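Long-range contact in cytochrome c, putative (PDB 1SP3), which carries eight covalently bound c-type hemes and is probably a respiratory oxidoreductase that reduces tetrathionate: residues 231-243 against 397-409. Numbering follows the deposited sequence.
Sequences ACQTCHIPFFAKN and RINHMVSPKEQAL. With HEC (heme c), chain I.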
loop_
_atom_site.group_PDB
_atom_site.type_symbol
_atom_site.label_atom_id
_atom_site.label_comp_id
_atom_site.label_asym_id
_atom_site.label_seq_id
_atom_site.Cartn_x
_atom_site.Cartn_y
_atom_site.Cartn_z
ATOM N N ALA A 231 10.222 -18.198 -1.434
ATOM C CA ALA A 231 8.756 -17.993 -1.510
ATOM C C ALA A 231 8.293 -18.181 -2.899
ATOM O O ALA A 231 9.002 -17.786 -3.833
ATOM C CB ALA A 231 8.391 -16.561 -1.087
ATOM N N CYS A 232 7.084 -18.717 -3.080
ATOM C CA CYS A 232 6.566 -18.873 -4.443
ATOM C C CYS A 232 6.670 -17.578 -5.209
ATOM O O CYS A 232 7.023 -17.544 -6.392
ATOM C CB CYS A 232 5.067 -19.334 -4.456
ATOM S SG CYS A 232 4.623 -20.603 -3.271
ATOM N N GLN A 233 6.271 -16.497 -4.540
ATOM C CA GLN A 233 6.223 -15.152 -5.138
ATOM C C GLN A 233 7.566 -14.772 -5.734
ATOM O O GLN A 233 7.637 -14.123 -6.747
ATOM C CB GLN A 233 5.869 -14.139 -4.026
ATOM C CG GLN A 233 4.365 -14.176 -3.588
ATOM C CD GLN A 233 4.142 -15.049 -2.425
ATOM O OE1 GLN A 233 4.876 -16.051 -2.227
ATOM N NE2 GLN A 233 3.171 -14.665 -1.573
ATOM N N THR A 234 8.678 -15.172 -5.128
ATOM C CA THR A 234 9.992 -14.830 -5.707
ATOM C C THR A 234 10.218 -15.302 -7.138
ATOM O O THR A 234 10.595 -14.530 -8.038
ATOM C CB THR A 234 11.087 -15.318 -4.706
ATOM O OG1 THR A 234 10.967 -14.541 -3.516
ATOM C CG2 THR A 234 12.580 -15.061 -5.231
ATOM N N CYS A 235 10.014 -16.597 -7.395
ATOM C CA CYS A 235 10.195 -17.096 -8.764
ATOM C C CYS A 235 9.093 -16.675 -9.762
ATOM O O CYS A 235 9.332 -16.503 -10.952
ATOM C CB CYS A 235 10.347 -18.611 -8.715
ATOM S SG CYS A 235 11.912 -19.035 -7.825
ATOM N N HIS A 236 7.885 -16.494 -9.264
ATOM C CA HIS A 236 6.697 -16.375 -10.088
ATOM C C HIS A 236 6.222 -14.968 -10.294
ATOM O O HIS A 236 5.284 -14.731 -11.067
ATOM C CB HIS A 236 5.619 -17.216 -9.453
ATOM C CG HIS A 236 5.862 -18.679 -9.670
ATOM N ND1 HIS A 236 5.849 -19.228 -10.936
ATOM C CD2 HIS A 236 6.187 -19.679 -8.827
ATOM C CE1 HIS A 236 6.135 -20.506 -10.858
ATOM N NE2 HIS A 236 6.288 -20.819 -9.590
ATOM N N ILE A 237 6.853 -14.008 -9.607
ATOM C CA ILE A 237 6.685 -12.602 -9.987
ATOM C C ILE A 237 8.028 -11.961 -10.374
ATOM O O ILE A 237 8.588 -11.164 -9.601
ATOM C CB ILE A 237 5.947 -11.799 -8.837
ATOM C CG1 ILE A 237 4.811 -12.584 -8.150
ATOM C CG2 ILE A 237 5.364 -10.454 -9.403
ATOM C CD1 ILE A 237 4.169 -11.811 -6.926
ATOM N N PRO A 238 8.578 -12.276 -11.568
ATOM C CA PRO A 238 9.915 -11.772 -11.976
ATOM C C PRO A 238 9.895 -10.277 -12.213
ATOM O O PRO A 238 10.978 -9.662 -12.172
ATOM C CB PRO A 238 10.193 -12.461 -13.326
ATOM C CG PRO A 238 8.682 -12.993 -13.822
ATOM C CD PRO A 238 7.953 -13.178 -12.567
ATOM N N PHE A 239 8.722 -9.680 -12.454
ATOM C CA PHE A 239 8.622 -8.221 -12.686
ATOM C C PHE A 239 7.303 -7.655 -12.143
ATOM O O PHE A 239 6.231 -8.336 -12.208
ATOM C CB PHE A 239 8.696 -7.871 -14.175
ATOM C CG PHE A 239 10.030 -8.271 -14.838
ATOM C CD1 PHE A 239 10.143 -9.486 -15.548
ATOM C CD2 PHE A 239 11.162 -7.449 -14.713
ATOM C CE1 PHE A 239 11.372 -9.825 -16.232
ATOM C CE2 PHE A 239 12.412 -7.772 -15.371
ATOM C CZ PHE A 239 12.510 -8.965 -16.149
ATOM N N PHE A 240 7.374 -6.410 -11.648
ATOM C CA PHE A 240 6.198 -5.616 -11.426
ATOM C C PHE A 240 6.244 -4.296 -12.252
ATOM O O PHE A 240 7.213 -4.025 -13.003
ATOM C CB PHE A 240 6.047 -5.418 -9.929
ATOM C CG PHE A 240 7.104 -4.551 -9.326
ATOM C CD1 PHE A 240 6.923 -3.190 -9.252
ATOM C CD2 PHE A 240 8.243 -5.103 -8.743
ATOM C CE1 PHE A 240 7.886 -2.385 -8.646
ATOM C CE2 PHE A 240 9.227 -4.313 -8.167
ATOM C CZ PHE A 240 9.065 -2.981 -8.097
ATOM N N ALA A 241 5.215 -3.457 -12.115
ATOM C CA ALA A 241 5.064 -2.272 -12.983
ATOM C C ALA A 241 5.276 -2.719 -14.451
ATOM O O ALA A 241 6.034 -2.158 -15.199
ATOM C CB ALA A 241 6.079 -1.159 -12.598
ATOM N N LYS A 242 4.643 -3.802 -14.818
ATOM C CA LYS A 242 4.800 -4.355 -16.144
ATOM C C LYS A 242 4.286 -3.436 -17.225
ATOM O O LYS A 242 4.828 -3.444 -18.317
ATOM C CB LYS A 242 4.042 -5.661 -16.188
ATOM C CG LYS A 242 4.737 -6.841 -15.600
ATOM C CD LYS A 242 3.703 -8.030 -15.529
ATOM C CE LYS A 242 4.373 -9.242 -14.982
ATOM N NZ LYS A 242 3.497 -10.454 -14.971
ATOM N N ASN A 243 3.221 -2.665 -16.961
ATOM C CA ASN A 243 2.488 -1.974 -18.039
ATOM C C ASN A 243 2.634 -0.457 -18.027
ATOM O O ASN A 243 2.341 0.190 -19.024
ATOM C CB ASN A 243 1.007 -2.357 -18.046
ATOM C CG ASN A 243 0.817 -3.850 -18.281
ATOM O OD1 ASN A 243 1.508 -4.451 -19.114
ATOM N ND2 ASN A 243 -0.035 -4.469 -17.492
ATOM N N ARG A 397 5.722 -5.540 0.077
ATOM C CA ARG A 397 5.682 -6.885 -0.469
ATOM C C ARG A 397 5.111 -6.856 -1.872
ATOM O O ARG A 397 4.173 -6.123 -2.126
ATOM C CB ARG A 397 4.751 -7.755 0.366
ATOM C CG ARG A 397 5.300 -7.928 1.757
ATOM C CD ARG A 397 4.615 -8.956 2.532
ATOM N NE ARG A 397 4.704 -10.231 1.760
ATOM C CZ ARG A 397 3.901 -11.277 1.985
ATOM N NH1 ARG A 397 2.958 -11.207 2.926
ATOM N NH2 ARG A 397 4.018 -12.380 1.259
ATOM N N ILE A 398 5.578 -7.767 -2.703
ATOM C CA ILE A 398 5.035 -7.937 -4.015
ATOM C C ILE A 398 4.285 -9.276 -4.021
ATOM O O ILE A 398 4.892 -10.290 -3.855
ATOM C CB ILE A 398 6.195 -7.976 -5.047
ATOM C CG1 ILE A 398 6.875 -6.589 -5.185
ATOM C CG2 ILE A 398 5.652 -8.375 -6.390
ATOM C CD1 ILE A 398 5.771 -5.551 -5.658
ATOM N N ASN A 399 2.988 -9.279 -4.353
ATOM C CA ASN A 399 2.174 -10.470 -4.339
ATOM C C ASN A 399 1.336 -10.734 -5.569
ATOM O O ASN A 399 0.794 -11.854 -5.682
ATOM C CB ASN A 399 1.230 -10.504 -3.105
ATOM C CG ASN A 399 2.007 -10.619 -1.785
ATOM O OD1 ASN A 399 2.490 -11.684 -1.379
ATOM N ND2 ASN A 399 2.105 -9.499 -1.116
ATOM N N HIS A 400 1.173 -9.739 -6.428
ATOM C CA HIS A 400 0.302 -9.811 -7.614
ATOM C C HIS A 400 1.133 -9.803 -8.905
ATOM O O HIS A 400 2.340 -9.689 -8.804
ATOM C CB HIS A 400 -0.810 -8.756 -7.567
ATOM C CG HIS A 400 -1.464 -8.704 -6.223
ATOM N ND1 HIS A 400 -0.966 -7.931 -5.184
ATOM C CD2 HIS A 400 -2.480 -9.432 -5.697
ATOM C CE1 HIS A 400 -1.680 -8.161 -4.088
ATOM N NE2 HIS A 400 -2.610 -9.055 -4.374
ATOM N N MET A 401 0.482 -9.926 -10.089
ATOM C CA MET A 401 1.179 -10.058 -11.352
ATOM C C MET A 401 1.955 -11.387 -11.467
ATOM O O MET A 401 2.997 -11.468 -12.148
ATOM C CB MET A 401 2.125 -8.868 -11.649
ATOM C CG MET A 401 1.376 -7.512 -11.791
ATOM S SD MET A 401 2.426 -6.013 -12.143
ATOM C CE MET A 401 1.065 -4.857 -12.517
ATOM N N VAL A 402 1.427 -12.439 -10.900
ATOM C CA VAL A 402 2.094 -13.703 -11.131
ATOM C C VAL A 402 2.134 -13.897 -12.680
ATOM O O VAL A 402 1.132 -13.685 -13.361
ATOM C CB VAL A 402 1.392 -14.861 -10.401
ATOM C CG1 VAL A 402 1.949 -16.246 -10.908
ATOM C CG2 VAL A 402 1.554 -14.700 -8.813
ATOM N N SER A 403 3.322 -14.178 -13.232
ATOM C CA SER A 403 3.499 -14.327 -14.685
ATOM C C SER A 403 3.205 -15.779 -15.099
ATOM O O SER A 403 3.278 -16.670 -14.228
ATOM C CB SER A 403 4.966 -14.051 -15.005
ATOM O OG SER A 403 5.181 -12.691 -14.763
ATOM N N PRO A 404 2.960 -16.051 -16.407
ATOM C CA PRO A 404 2.863 -17.465 -16.853
ATOM C C PRO A 404 4.076 -18.240 -16.464
ATOM O O PRO A 404 5.123 -17.619 -16.266
ATOM C CB PRO A 404 2.772 -17.387 -18.392
ATOM C CG PRO A 404 2.211 -16.044 -18.682
ATOM C CD PRO A 404 2.744 -15.085 -17.522
ATOM N N LYS A 405 3.938 -19.557 -16.380
ATOM C CA LYS A 405 4.990 -20.426 -15.875
ATOM C C LYS A 405 6.298 -20.324 -16.691
ATOM O O LYS A 405 7.402 -20.478 -16.140
ATOM C CB LYS A 405 4.452 -21.856 -15.807
ATOM C CG LYS A 405 4.071 -22.423 -17.196
ATOM C CD LYS A 405 3.440 -23.804 -17.082
ATOM C CE LYS A 405 3.376 -24.525 -18.480
ATOM N NZ LYS A 405 2.201 -23.938 -19.276
ATOM N N GLU A 406 6.162 -19.980 -17.975
ATOM C CA GLU A 406 7.331 -19.866 -18.893
ATOM C C GLU A 406 8.260 -18.680 -18.529
ATOM O O GLU A 406 9.402 -18.664 -18.940
ATOM C CB GLU A 406 6.908 -19.803 -20.420
ATOM C CG GLU A 406 6.186 -21.032 -20.921
ATOM C CD GLU A 406 4.678 -21.067 -20.591
ATOM O OE1 GLU A 406 4.104 -22.192 -20.729
ATOM O OE2 GLU A 406 4.048 -20.001 -20.232
ATOM N N GLN A 407 7.749 -17.710 -17.763
ATOM C CA GLN A 407 8.570 -16.587 -17.319
ATOM C C GLN A 407 8.937 -16.591 -15.827
ATOM O O GLN A 407 9.429 -15.600 -15.351
ATOM C CB GLN A 407 7.960 -15.233 -17.657
ATOM C CG GLN A 407 6.672 -15.288 -18.311
ATOM C CD GLN A 407 6.778 -15.462 -19.781
ATOM O OE1 GLN A 407 5.835 -15.965 -20.423
ATOM N NE2 GLN A 407 7.930 -15.061 -20.347
ATOM N N ALA A 408 8.737 -17.697 -15.131
ATOM C CA ALA A 408 9.251 -17.842 -13.755
ATOM C C ALA A 408 10.739 -17.784 -13.783
ATOM O O ALA A 408 11.318 -18.201 -14.769
ATOM C CB ALA A 408 8.801 -19.170 -13.095
ATOM N N LEU A 409 11.346 -17.242 -12.710
ATOM C CA LEU A 409 12.783 -17.246 -12.590
ATOM C C LEU A 409 13.242 -18.700 -12.760
ATOM O O LEU A 409 12.695 -19.553 -12.122
ATOM C CB LEU A 409 13.207 -16.728 -11.225
ATOM C CG LEU A 409 12.844 -15.273 -10.919
ATOM C CD1 LEU A 409 13.611 -14.795 -9.684
ATOM C CD2 LEU A 409 13.233 -14.471 -12.245
HETATM FE FE HEC I . 6.857 -22.724 -9.432
HETATM C CHA HEC I . 6.145 -23.727 -12.437
HETATM C CHB HEC I . 3.589 -22.844 -8.482
HETATM C CHC HEC I . 7.726 -22.241 -6.032
HETATM C CHD HEC I . 10.060 -22.021 -10.258
HETATM N NA HEC I . 5.096 -23.270 -10.291
HETATM C C1A HEC I . 5.080 -23.735 -11.569
HETATM C C2A HEC I . 3.698 -24.028 -11.861
HETATM C C3A HEC I . 2.954 -23.818 -10.776
HETATM C C4A HEC I . 3.835 -23.270 -9.763
HETATM C CMA HEC I . 1.421 -24.081 -10.672
HETATM C CAA HEC I . 3.219 -24.635 -13.205
HETATM C CBA HEC I . 3.509 -26.137 -13.088
HETATM C CGA HEC I . 3.228 -26.819 -14.415
HETATM O O1A HEC I . 2.067 -26.994 -14.759
HETATM O O2A HEC I . 4.178 -27.120 -15.162
HETATM N NB HEC I . 5.888 -22.591 -7.632
HETATM C C1B HEC I . 4.514 -22.574 -7.517
HETATM C C2B HEC I . 4.185 -22.417 -6.155
HETATM C C3B HEC I . 5.302 -22.317 -5.476
HETATM C C4B HEC I . 6.395 -22.415 -6.377
HETATM C CMB HEC I . 2.740 -22.481 -5.623
HETATM C CAB HEC I . 5.443 -22.210 -3.942
HETATM C CBB HEC I . 4.883 -23.288 -3.337
HETATM N NC HEC I . 8.571 -22.216 -8.330
HETATM C C1C HEC I . 8.668 -21.994 -6.976
HETATM C C2C HEC I . 9.980 -21.549 -6.706
HETATM C C3C HEC I . 10.643 -21.467 -7.901
HETATM C C4C HEC I . 9.741 -21.906 -8.938
HETATM C CMC HEC I . 10.438 -21.170 -5.282
HETATM C CAC HEC I . 12.111 -20.975 -8.166
HETATM C CBC HEC I . 13.222 -21.314 -7.419
HETATM N ND HEC I . 7.963 -22.804 -11.046
HETATM C C1D HEC I . 9.274 -22.479 -11.241
HETATM C C2D HEC I . 9.672 -22.759 -12.605
HETATM C C3D HEC I . 8.428 -23.174 -13.261
HETATM C C4D HEC I . 7.436 -23.254 -12.238
HETATM C CMD HEC I . 11.093 -22.482 -13.244
HETATM C CAD HEC I . 8.232 -23.613 -14.778
HETATM C CBD HEC I . 8.662 -25.095 -14.807
HETATM C CGD HEC I . 7.365 -25.880 -14.718
HETATM O O1D HEC I . 6.428 -25.602 -15.583
HETATM O O2D HEC I . 7.250 -26.782 -13.789
HETATM O O HOH W 1 5.607 -17.398 -13.132
HETATM O O HOH W 2 5.612 -10.859 -12.656
#
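Ile237, just past helix 232-236, packs its CG2 against CG2 of Ile398 at 3.7 Å. Its CG1 touches Val402 CG2, the two side chains crossing at about a right angle, and its CD1 lies against the backbone of Asn399. Ile398 also sends CD1 over one face of the Phe240 ring, a CH-pi contact 21° off the ring normal. The ring can lie there because its CG sits between the backbone N and the carbonyl carbon (chi1 69°). On the other flank, Pro238 CB touches Leu409 CD2 at 3.8 Å.

Two backbone bonds tie the helix end to the loop. Leu409 N donates to Cys235 O and Ser403 N to His236 O (3.0 Å). Gln233 NE2 donates to Asn399 OD1 in the carbonyl plane; the amides are turned 65° apart, and Asp205 takes a second bond from NE2. At the other edge, Lys242 runs extended past Met401 in the opposite direction. Its NZ bonds Ser403 OG at 2.8 Å and Met401 O at 3.0 Å, and also Ala167 O. A methionine in its place would probably leave these oxygens without their shared donor and this edge of the loop less firmly tied.

His236 ND1 donates to a water that donates to Ser403 O, a link that, with the iron bond, probably limits how the imidazole can turn. His236 NE2 binds the heme iron, with His218 as the other axial ligand. Cys232 and Cys235 hold the same heme by thioethers, while Ala408 CB lies over the face of one pyrrole ring, on the His236 side. Residues 232-236 form a CXXCH heme-attachment motif, and the loop 397-409 packed on it carries His400, which with His185 ligates a second heme iron; such shared bis-histidine scaffolding is characteristic of multiheme cytochromes c.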